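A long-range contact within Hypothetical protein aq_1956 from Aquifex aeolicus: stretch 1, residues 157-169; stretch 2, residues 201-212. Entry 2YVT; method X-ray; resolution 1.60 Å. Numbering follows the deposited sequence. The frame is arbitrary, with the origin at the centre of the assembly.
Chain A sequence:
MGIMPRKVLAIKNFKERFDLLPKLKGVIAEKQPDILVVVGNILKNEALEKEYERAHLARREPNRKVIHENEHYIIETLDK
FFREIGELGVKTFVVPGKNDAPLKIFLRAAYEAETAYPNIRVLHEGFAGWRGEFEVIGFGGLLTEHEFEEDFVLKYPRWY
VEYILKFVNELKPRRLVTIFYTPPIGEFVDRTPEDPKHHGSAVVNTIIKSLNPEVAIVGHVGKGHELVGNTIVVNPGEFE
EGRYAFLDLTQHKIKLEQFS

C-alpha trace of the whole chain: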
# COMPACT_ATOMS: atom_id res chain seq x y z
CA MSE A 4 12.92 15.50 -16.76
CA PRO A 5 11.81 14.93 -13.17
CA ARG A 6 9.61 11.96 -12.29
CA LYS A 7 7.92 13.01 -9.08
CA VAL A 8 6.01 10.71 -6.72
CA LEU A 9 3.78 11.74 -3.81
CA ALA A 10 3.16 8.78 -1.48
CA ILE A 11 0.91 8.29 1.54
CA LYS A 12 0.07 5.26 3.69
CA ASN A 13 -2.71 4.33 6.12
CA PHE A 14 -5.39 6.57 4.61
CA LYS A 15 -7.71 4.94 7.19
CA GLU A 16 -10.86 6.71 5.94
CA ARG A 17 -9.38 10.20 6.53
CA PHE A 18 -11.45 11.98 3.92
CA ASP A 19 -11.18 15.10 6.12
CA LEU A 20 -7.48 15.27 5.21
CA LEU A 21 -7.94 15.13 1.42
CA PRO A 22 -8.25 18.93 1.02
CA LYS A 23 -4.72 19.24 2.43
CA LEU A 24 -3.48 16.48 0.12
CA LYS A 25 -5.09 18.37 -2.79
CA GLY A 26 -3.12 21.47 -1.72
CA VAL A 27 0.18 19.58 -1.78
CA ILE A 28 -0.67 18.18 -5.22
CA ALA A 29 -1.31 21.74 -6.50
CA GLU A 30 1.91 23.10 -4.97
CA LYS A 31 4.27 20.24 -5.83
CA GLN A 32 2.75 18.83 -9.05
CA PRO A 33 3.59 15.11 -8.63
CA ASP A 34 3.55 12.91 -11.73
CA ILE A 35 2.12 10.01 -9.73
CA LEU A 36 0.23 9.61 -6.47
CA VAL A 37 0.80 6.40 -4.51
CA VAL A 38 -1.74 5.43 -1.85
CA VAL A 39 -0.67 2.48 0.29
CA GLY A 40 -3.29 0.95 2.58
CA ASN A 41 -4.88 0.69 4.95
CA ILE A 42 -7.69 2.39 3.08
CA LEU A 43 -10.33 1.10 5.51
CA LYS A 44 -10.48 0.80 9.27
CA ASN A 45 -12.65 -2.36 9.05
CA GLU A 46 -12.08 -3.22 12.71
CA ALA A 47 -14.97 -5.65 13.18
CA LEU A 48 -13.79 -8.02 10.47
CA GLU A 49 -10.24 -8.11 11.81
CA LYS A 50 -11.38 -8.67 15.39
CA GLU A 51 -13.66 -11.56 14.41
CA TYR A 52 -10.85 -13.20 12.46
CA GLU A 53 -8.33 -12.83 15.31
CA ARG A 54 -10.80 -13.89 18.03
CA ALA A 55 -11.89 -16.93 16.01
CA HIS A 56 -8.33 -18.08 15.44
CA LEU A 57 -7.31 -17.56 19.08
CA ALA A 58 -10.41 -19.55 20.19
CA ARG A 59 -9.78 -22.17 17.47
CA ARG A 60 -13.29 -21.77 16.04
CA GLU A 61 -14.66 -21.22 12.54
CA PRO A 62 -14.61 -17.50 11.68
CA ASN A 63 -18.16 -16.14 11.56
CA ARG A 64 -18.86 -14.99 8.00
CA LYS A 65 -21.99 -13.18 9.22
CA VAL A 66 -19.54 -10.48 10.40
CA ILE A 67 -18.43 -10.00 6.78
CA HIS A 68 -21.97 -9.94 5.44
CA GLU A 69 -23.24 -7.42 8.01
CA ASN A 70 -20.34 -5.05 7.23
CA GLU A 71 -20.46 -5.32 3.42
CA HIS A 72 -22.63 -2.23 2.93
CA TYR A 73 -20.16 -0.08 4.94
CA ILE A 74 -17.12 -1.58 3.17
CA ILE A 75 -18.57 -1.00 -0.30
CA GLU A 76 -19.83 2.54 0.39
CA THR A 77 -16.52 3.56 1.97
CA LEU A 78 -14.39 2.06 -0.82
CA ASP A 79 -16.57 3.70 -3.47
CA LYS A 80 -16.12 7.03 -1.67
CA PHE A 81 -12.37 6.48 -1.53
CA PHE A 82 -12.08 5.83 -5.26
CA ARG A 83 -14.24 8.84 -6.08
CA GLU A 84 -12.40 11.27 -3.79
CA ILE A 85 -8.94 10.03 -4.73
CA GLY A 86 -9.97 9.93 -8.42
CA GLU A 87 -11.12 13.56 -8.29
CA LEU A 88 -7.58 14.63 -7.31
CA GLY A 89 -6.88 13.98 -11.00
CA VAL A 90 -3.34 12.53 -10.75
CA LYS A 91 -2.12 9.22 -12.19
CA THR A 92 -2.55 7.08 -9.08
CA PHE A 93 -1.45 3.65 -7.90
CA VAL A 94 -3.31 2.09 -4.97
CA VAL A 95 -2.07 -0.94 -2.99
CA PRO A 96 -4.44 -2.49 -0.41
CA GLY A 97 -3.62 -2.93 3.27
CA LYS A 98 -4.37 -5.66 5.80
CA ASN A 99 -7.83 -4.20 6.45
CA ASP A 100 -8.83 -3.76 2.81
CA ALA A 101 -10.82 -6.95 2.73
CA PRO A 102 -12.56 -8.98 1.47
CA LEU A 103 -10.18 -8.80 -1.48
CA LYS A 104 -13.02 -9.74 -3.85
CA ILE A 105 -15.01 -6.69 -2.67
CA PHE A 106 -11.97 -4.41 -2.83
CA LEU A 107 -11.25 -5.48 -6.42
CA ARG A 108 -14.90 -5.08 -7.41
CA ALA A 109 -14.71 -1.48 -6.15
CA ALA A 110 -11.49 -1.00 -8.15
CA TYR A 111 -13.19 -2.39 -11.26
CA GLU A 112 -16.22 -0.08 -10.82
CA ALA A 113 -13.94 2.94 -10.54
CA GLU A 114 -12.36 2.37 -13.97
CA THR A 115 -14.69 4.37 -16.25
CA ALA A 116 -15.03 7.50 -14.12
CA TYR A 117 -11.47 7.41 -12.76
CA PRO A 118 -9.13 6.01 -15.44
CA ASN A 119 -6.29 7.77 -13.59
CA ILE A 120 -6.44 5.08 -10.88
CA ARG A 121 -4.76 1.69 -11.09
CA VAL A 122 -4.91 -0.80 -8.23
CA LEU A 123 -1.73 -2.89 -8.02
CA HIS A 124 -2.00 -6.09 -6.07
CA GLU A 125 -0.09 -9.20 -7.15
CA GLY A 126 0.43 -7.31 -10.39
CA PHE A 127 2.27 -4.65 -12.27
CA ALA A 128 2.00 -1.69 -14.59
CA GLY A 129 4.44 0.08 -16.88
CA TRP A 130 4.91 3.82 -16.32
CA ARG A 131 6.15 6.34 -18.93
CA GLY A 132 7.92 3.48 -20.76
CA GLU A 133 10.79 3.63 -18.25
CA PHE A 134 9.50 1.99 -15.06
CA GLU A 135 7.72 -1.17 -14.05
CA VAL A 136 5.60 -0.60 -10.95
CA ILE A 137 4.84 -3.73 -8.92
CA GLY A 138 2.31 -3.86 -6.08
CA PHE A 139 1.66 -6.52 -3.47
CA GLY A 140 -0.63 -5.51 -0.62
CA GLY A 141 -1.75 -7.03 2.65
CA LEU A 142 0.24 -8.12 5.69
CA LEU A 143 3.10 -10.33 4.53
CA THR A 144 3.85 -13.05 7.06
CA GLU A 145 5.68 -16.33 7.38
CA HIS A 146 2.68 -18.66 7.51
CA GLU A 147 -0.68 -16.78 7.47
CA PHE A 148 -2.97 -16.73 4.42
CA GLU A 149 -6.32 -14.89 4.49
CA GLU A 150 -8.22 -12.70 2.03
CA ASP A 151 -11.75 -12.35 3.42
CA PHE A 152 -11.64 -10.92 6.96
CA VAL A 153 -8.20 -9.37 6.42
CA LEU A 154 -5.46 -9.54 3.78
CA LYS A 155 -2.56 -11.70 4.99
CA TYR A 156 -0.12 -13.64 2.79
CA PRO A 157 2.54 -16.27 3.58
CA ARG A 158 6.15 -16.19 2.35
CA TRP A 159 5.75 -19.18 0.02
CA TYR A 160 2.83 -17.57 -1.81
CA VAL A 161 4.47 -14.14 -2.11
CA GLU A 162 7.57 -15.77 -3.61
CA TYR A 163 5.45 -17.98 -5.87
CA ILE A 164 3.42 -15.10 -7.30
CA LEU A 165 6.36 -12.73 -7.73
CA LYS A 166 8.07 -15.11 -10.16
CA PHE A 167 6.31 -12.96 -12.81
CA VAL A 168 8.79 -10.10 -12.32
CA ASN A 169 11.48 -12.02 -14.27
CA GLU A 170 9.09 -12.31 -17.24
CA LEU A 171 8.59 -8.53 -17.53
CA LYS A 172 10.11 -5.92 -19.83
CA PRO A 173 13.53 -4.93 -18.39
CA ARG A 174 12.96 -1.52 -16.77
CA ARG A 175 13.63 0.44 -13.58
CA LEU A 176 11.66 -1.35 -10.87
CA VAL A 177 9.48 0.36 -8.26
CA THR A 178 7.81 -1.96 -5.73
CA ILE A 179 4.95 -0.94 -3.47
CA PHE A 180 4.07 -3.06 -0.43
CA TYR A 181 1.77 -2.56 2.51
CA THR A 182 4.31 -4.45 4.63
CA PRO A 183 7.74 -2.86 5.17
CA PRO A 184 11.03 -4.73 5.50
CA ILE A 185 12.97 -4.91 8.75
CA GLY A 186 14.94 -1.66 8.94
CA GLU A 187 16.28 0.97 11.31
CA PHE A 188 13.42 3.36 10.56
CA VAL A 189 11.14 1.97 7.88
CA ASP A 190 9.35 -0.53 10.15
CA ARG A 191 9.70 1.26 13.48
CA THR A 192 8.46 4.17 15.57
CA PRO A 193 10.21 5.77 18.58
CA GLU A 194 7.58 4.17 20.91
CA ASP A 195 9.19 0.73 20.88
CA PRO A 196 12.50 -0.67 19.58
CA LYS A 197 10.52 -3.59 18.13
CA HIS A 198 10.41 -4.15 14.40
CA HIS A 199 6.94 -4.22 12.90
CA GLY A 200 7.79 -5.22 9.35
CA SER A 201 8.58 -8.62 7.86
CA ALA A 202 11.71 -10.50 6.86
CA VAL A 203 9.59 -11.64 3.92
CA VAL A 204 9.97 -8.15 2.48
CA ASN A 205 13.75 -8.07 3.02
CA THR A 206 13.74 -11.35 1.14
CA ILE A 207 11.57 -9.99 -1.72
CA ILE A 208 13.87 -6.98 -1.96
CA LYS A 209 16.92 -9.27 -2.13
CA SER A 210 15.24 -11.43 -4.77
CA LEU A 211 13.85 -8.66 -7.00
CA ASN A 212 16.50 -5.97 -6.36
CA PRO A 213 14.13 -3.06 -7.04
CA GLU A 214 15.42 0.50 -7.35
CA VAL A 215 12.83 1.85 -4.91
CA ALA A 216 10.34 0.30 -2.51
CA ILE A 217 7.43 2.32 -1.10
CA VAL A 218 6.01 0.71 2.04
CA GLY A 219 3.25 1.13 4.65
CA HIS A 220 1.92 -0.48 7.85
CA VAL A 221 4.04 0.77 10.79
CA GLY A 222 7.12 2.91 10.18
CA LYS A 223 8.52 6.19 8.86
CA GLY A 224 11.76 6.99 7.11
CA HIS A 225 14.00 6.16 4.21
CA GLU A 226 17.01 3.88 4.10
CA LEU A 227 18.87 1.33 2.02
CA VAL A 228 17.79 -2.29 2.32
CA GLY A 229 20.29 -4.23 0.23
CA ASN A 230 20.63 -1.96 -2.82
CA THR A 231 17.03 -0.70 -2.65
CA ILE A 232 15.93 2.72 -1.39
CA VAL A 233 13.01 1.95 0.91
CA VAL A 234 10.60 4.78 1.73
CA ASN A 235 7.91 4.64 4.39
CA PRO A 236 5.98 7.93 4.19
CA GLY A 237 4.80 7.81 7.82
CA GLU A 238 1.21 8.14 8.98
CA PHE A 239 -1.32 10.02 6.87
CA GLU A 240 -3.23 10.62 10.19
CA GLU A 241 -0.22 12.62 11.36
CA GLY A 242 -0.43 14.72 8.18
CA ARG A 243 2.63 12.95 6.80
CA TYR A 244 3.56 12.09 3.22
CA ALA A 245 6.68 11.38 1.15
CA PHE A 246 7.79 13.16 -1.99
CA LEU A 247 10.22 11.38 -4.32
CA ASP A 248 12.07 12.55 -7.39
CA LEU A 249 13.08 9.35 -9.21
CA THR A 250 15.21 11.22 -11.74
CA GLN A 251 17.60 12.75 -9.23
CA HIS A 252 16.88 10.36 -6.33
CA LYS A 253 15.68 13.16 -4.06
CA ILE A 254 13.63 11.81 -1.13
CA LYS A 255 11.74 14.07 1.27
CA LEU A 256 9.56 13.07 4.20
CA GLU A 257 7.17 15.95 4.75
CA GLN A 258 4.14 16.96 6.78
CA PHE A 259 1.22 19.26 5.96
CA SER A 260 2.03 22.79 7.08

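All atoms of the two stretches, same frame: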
# COMPACT_ATOMS: atom_id res chain seq x y z
N PRO A 157 1.36 -15.55 3.09
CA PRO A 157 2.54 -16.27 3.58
C PRO A 157 3.70 -16.18 2.61
O PRO A 157 3.49 -16.03 1.40
CB PRO A 157 2.04 -17.71 3.65
CG PRO A 157 1.08 -17.82 2.49
CD PRO A 157 0.47 -16.44 2.31
N ARG A 158 4.92 -16.31 3.14
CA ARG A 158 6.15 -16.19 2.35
C ARG A 158 6.11 -17.03 1.07
O ARG A 158 6.42 -16.52 -0.01
CB ARG A 158 7.37 -16.59 3.21
CG ARG A 158 8.68 -16.62 2.45
CD ARG A 158 9.82 -17.14 3.34
NE ARG A 158 10.11 -16.24 4.45
CZ ARG A 158 11.09 -15.34 4.46
NH1 ARG A 158 11.87 -15.22 3.39
NH2 ARG A 158 11.28 -14.56 5.52
N TRP A 159 5.74 -18.30 1.19
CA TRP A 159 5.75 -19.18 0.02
C TRP A 159 4.91 -18.63 -1.13
O TRP A 159 5.29 -18.73 -2.28
CB TRP A 159 5.30 -20.60 0.39
CG TRP A 159 3.83 -20.77 0.64
CD1 TRP A 159 3.22 -20.77 1.85
CD2 TRP A 159 2.80 -20.99 -0.34
NE1 TRP A 159 1.87 -20.98 1.70
CE2 TRP A 159 1.58 -21.11 0.36
CE3 TRP A 159 2.79 -21.08 -1.74
CZ2 TRP A 159 0.36 -21.32 -0.28
CZ3 TRP A 159 1.57 -21.30 -2.39
CH2 TRP A 159 0.37 -21.41 -1.65
N TYR A 160 3.75 -18.07 -0.80
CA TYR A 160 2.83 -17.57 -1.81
C TYR A 160 3.34 -16.27 -2.45
O TYR A 160 3.25 -16.08 -3.66
CB TYR A 160 1.44 -17.38 -1.22
CG TYR A 160 0.42 -16.87 -2.21
CD1 TYR A 160 -0.18 -17.74 -3.13
CD2 TYR A 160 0.05 -15.53 -2.21
CE1 TYR A 160 -1.12 -17.27 -4.04
CE2 TYR A 160 -0.89 -15.05 -3.11
CZ TYR A 160 -1.47 -15.92 -4.03
OH TYR A 160 -2.41 -15.46 -4.92
N VAL A 161 3.88 -15.38 -1.62
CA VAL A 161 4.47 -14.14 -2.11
C VAL A 161 5.58 -14.46 -3.11
O VAL A 161 5.60 -13.92 -4.23
CB VAL A 161 4.98 -13.28 -0.94
CG1 VAL A 161 5.65 -12.02 -1.47
CG2 VAL A 161 3.81 -12.93 -0.01
N GLU A 162 6.47 -15.37 -2.74
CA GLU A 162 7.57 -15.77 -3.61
C GLU A 162 7.06 -16.43 -4.89
O GLU A 162 7.56 -16.16 -5.98
CB GLU A 162 8.55 -16.67 -2.85
CG GLU A 162 9.20 -15.96 -1.66
CD GLU A 162 10.23 -16.81 -0.93
OE1 GLU A 162 10.25 -18.05 -1.11
OE2 GLU A 162 11.00 -16.23 -0.13
N TYR A 163 6.04 -17.27 -4.74
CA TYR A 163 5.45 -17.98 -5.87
C TYR A 163 4.84 -17.02 -6.90
O TYR A 163 5.06 -17.15 -8.10
CB TYR A 163 4.38 -18.95 -5.37
CG TYR A 163 3.79 -19.81 -6.46
CD1 TYR A 163 4.53 -20.84 -7.03
CD2 TYR A 163 2.50 -19.57 -6.93
CE1 TYR A 163 4.00 -21.64 -8.05
CE2 TYR A 163 1.95 -20.37 -7.95
CZ TYR A 163 2.71 -21.40 -8.50
OH TYR A 163 2.19 -22.17 -9.51
N ILE A 164 4.07 -16.05 -6.41
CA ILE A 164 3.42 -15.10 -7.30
C ILE A 164 4.43 -14.19 -7.98
O ILE A 164 4.33 -13.93 -9.18
CB ILE A 164 2.38 -14.24 -6.52
CG1 ILE A 164 1.19 -15.10 -6.07
CG2 ILE A 164 1.95 -13.02 -7.36
CD1 ILE A 164 0.36 -15.72 -7.21
N LEU A 165 5.43 -13.74 -7.22
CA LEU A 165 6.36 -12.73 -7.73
C LEU A 165 7.38 -13.25 -8.74
O LEU A 165 8.20 -12.49 -9.26
CB LEU A 165 7.05 -11.99 -6.57
CG LEU A 165 6.17 -10.98 -5.84
CD1 LEU A 165 6.88 -10.45 -4.59
CD2 LEU A 165 5.78 -9.82 -6.77
N LYS A 166 7.29 -14.54 -9.06
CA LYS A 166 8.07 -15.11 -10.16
C LYS A 166 7.79 -14.39 -11.49
O LYS A 166 8.60 -14.48 -12.42
CB LYS A 166 7.81 -16.61 -10.29
CG LYS A 166 8.39 -17.43 -9.15
CD LYS A 166 8.67 -18.88 -9.54
CE LYS A 166 7.48 -19.53 -10.25
NZ LYS A 166 6.24 -19.48 -9.44
N PHE A 167 6.67 -13.67 -11.57
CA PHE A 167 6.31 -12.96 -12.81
C PHE A 167 7.27 -11.81 -13.14
O PHE A 167 7.41 -11.43 -14.30
CB PHE A 167 4.84 -12.50 -12.84
CG PHE A 167 4.53 -11.29 -11.98
CD1 PHE A 167 4.95 -10.02 -12.35
CD2 PHE A 167 3.74 -11.42 -10.83
CE1 PHE A 167 4.64 -8.91 -11.57
CE2 PHE A 167 3.42 -10.32 -10.05
CZ PHE A 167 3.88 -9.06 -10.41
N VAL A 168 7.93 -11.27 -12.13
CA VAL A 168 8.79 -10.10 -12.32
C VAL A 168 9.88 -10.38 -13.36
O VAL A 168 10.17 -9.52 -14.20
CB VAL A 168 9.38 -9.61 -10.97
CG1 VAL A 168 10.28 -8.39 -11.19
CG2 VAL A 168 8.26 -9.27 -10.00
N ASN A 169 10.46 -11.58 -13.32
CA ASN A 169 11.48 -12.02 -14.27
C ASN A 169 10.99 -12.22 -15.71
O ASN A 169 11.80 -12.48 -16.62
CB ASN A 169 12.14 -13.32 -13.79
CG ASN A 169 13.13 -13.10 -12.66
OD1 ASN A 169 13.48 -11.96 -12.32
ND2 ASN A 169 13.62 -14.19 -12.09
N SER A 201 8.41 -7.19 8.09
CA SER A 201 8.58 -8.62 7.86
C SER A 201 9.84 -8.93 7.10
O SER A 201 10.15 -8.28 6.10
CB SER A 201 7.40 -9.21 7.10
OG SER A 201 7.61 -10.60 6.87
N ALA A 202 10.55 -9.96 7.57
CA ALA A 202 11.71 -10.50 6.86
C ALA A 202 11.33 -10.97 5.47
O ALA A 202 12.19 -11.09 4.60
CB ALA A 202 12.31 -11.66 7.66
N VAL A 203 10.05 -11.24 5.25
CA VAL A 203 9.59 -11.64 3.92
C VAL A 203 9.91 -10.53 2.93
O VAL A 203 10.33 -10.79 1.80
CB VAL A 203 8.08 -11.96 3.91
CG1 VAL A 203 7.60 -12.16 2.48
CG2 VAL A 203 7.81 -13.21 4.74
N VAL A 204 9.74 -9.28 3.37
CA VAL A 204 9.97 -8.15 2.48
C VAL A 204 11.47 -7.92 2.25
O VAL A 204 11.88 -7.60 1.14
CB VAL A 204 9.22 -6.88 2.97
CG1 VAL A 204 9.42 -5.75 1.98
CG2 VAL A 204 7.73 -7.20 3.11
N ASN A 205 12.30 -8.12 3.27
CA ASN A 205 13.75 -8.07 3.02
C ASN A 205 14.13 -9.10 1.97
O ASN A 205 14.96 -8.84 1.10
CB ASN A 205 14.57 -8.33 4.30
CG ASN A 205 14.34 -7.27 5.35
OD1 ASN A 205 15.21 -6.43 5.61
ND2 ASN A 205 13.18 -7.30 5.94
N THR A 206 13.48 -10.26 2.06
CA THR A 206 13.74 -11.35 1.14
C THR A 206 13.28 -11.01 -0.29
O THR A 206 14.03 -11.24 -1.24
CB THR A 206 13.12 -12.67 1.64
OG1 THR A 206 13.62 -12.96 2.96
CG2 THR A 206 13.47 -13.81 0.71
N ILE A 207 12.07 -10.46 -0.42
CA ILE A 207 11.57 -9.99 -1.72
C ILE A 207 12.51 -8.96 -2.33
O ILE A 207 12.80 -8.99 -3.52
CB ILE A 207 10.20 -9.26 -1.63
CG1 ILE A 207 9.11 -10.14 -1.03
CG2 ILE A 207 9.79 -8.73 -3.01
CD1 ILE A 207 7.82 -9.35 -0.79
N ILE A 208 12.97 -8.03 -1.50
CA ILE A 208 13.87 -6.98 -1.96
C ILE A 208 15.19 -7.58 -2.45
O ILE A 208 15.70 -7.17 -3.49
CB ILE A 208 14.08 -5.92 -0.86
CG1 ILE A 208 12.82 -5.04 -0.74
CG2 ILE A 208 15.32 -5.07 -1.14
CD1 ILE A 208 12.82 -4.10 0.45
N LYS A 209 15.70 -8.57 -1.72
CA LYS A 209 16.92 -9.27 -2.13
C LYS A 209 16.70 -9.99 -3.46
O LYS A 209 17.54 -9.91 -4.37
CB LYS A 209 17.36 -10.24 -1.02
CG LYS A 209 18.34 -11.35 -1.43
CD LYS A 209 19.75 -10.84 -1.62
CE LYS A 209 20.71 -11.99 -1.94
NZ LYS A 209 22.10 -11.51 -2.09
N SER A 210 15.56 -10.67 -3.57
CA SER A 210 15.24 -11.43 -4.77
C SER A 210 15.03 -10.57 -6.01
O SER A 210 15.57 -10.88 -7.08
CB SER A 210 14.01 -12.32 -4.51
OG SER A 210 13.69 -13.05 -5.67
N LEU A 211 14.25 -9.50 -5.87
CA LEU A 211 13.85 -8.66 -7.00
C LEU A 211 14.81 -7.51 -7.29
O LEU A 211 14.83 -6.99 -8.41
CB LEU A 211 12.44 -8.09 -6.76
CG LEU A 211 11.28 -9.08 -6.67
CD1 LEU A 211 9.96 -8.32 -6.68
CD2 LEU A 211 11.33 -10.11 -7.79
N ASN A 212 15.56 -7.09 -6.27
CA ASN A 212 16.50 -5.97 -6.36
C ASN A 212 15.89 -4.71 -6.99
O ASN A 212 16.42 -4.18 -7.97
CB ASN A 212 17.78 -6.39 -7.09
CG ASN A 212 18.89 -5.39 -6.93
OD1 ASN A 212 19.14 -4.88 -5.83
ND2 ASN A 212 19.59 -5.09 -8.03

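The two stretches, at least 42 residues apart in sequence wherever they touch, pack as a pair of helices running in nearly the same direction. Helix 158-164 and helix 202-211 cross at -21°, and their axes approach to 10.7 Å, a spacing wide enough for a layer of side chains between them. The register advances evenly at first: the CA atoms of Arg158 and Val203 lie 5.9 Å apart, and one turn later those of Glu162 and Ile207 lie 7.3 Å apart. Beyond the first helix the chain continues into a 3-10 segment, where the CA atoms of Val168 and Leu211 are separated by 7.5 Å. Contact therefore persists to the end of the second helix, and 457 Å² of surface is buried in all.

The middle of the contact is apolar and its side chains interlock along the helices. Val161 and Leu165, one turn apart, both point their CA-to-CB bonds toward the other stretch, and Ile207 reaches both of them. Ile207 CD1 fits between the two, 3.5 Å from Val161 CG1 and 4.1 Å from Leu165 CD1, and Ile207 CG2 adds a closer contact to Leu165 CD1 at 3.7 Å. Val161 in turn sits between successive turns of the second helix, since its CG1 also approaches Val203 CG1, more loosely, at 4.4 Å.

Leu211 repeats this arrangement one turn further on. Its CA-to-CB bond leaves sideways, but the end of the side chain comes nearer and enters the space between Leu165 and Val168. Leu211 CD1 is 4.3 Å from Leu165 CD1, and Leu211 CD2 is 3.8 Å from Val168 CB; CD2 also lies 4.2 Å from the carbonyl oxygen, Leu165 O. The 3-10 segment thus supplies one wall of the hollow that receives this leucine. The contacts between these side chains are nonpolar and depend on fit, not on direction.

At the other end, Arg158 contributes the largest buried area of any residue in the contact, and it combines packing with polar bonding. Close to its backbone, Arg158 CB rests 3.7 Å from Val203 CG2. The chain runs out straight through chi1 and chi2, then turns at chi3 (m), which carries the guanidinium over the first turn of the second helix, where Val203 CA lies over one face of the group and Arg158 NH2 comes within 3.6 Å of Val203 N. Thr206 OG1 lies at the guanidinium edge, near its plane, where an N-H can point at it: Arg158 NH1 donates a hydrogen bond to Thr206 OG1 at 2.9 Å, with an N-H...acceptor angle of 160°.

That hydroxyl is itself a donor, from Thr206 OG1 to Ala202 O at 2.9 Å, so the arginine is tied through it to the preceding helical turn. Glu162 flanks the same site. Its OE2 forms a long salt bridge of 3.8 Å with Arg158 NH1 and packs 3.6 Å from Thr206 CG2. The start of the second helix is also secured by Ser201, whose OG caps it by accepting from Val203 N at 3.0 Å.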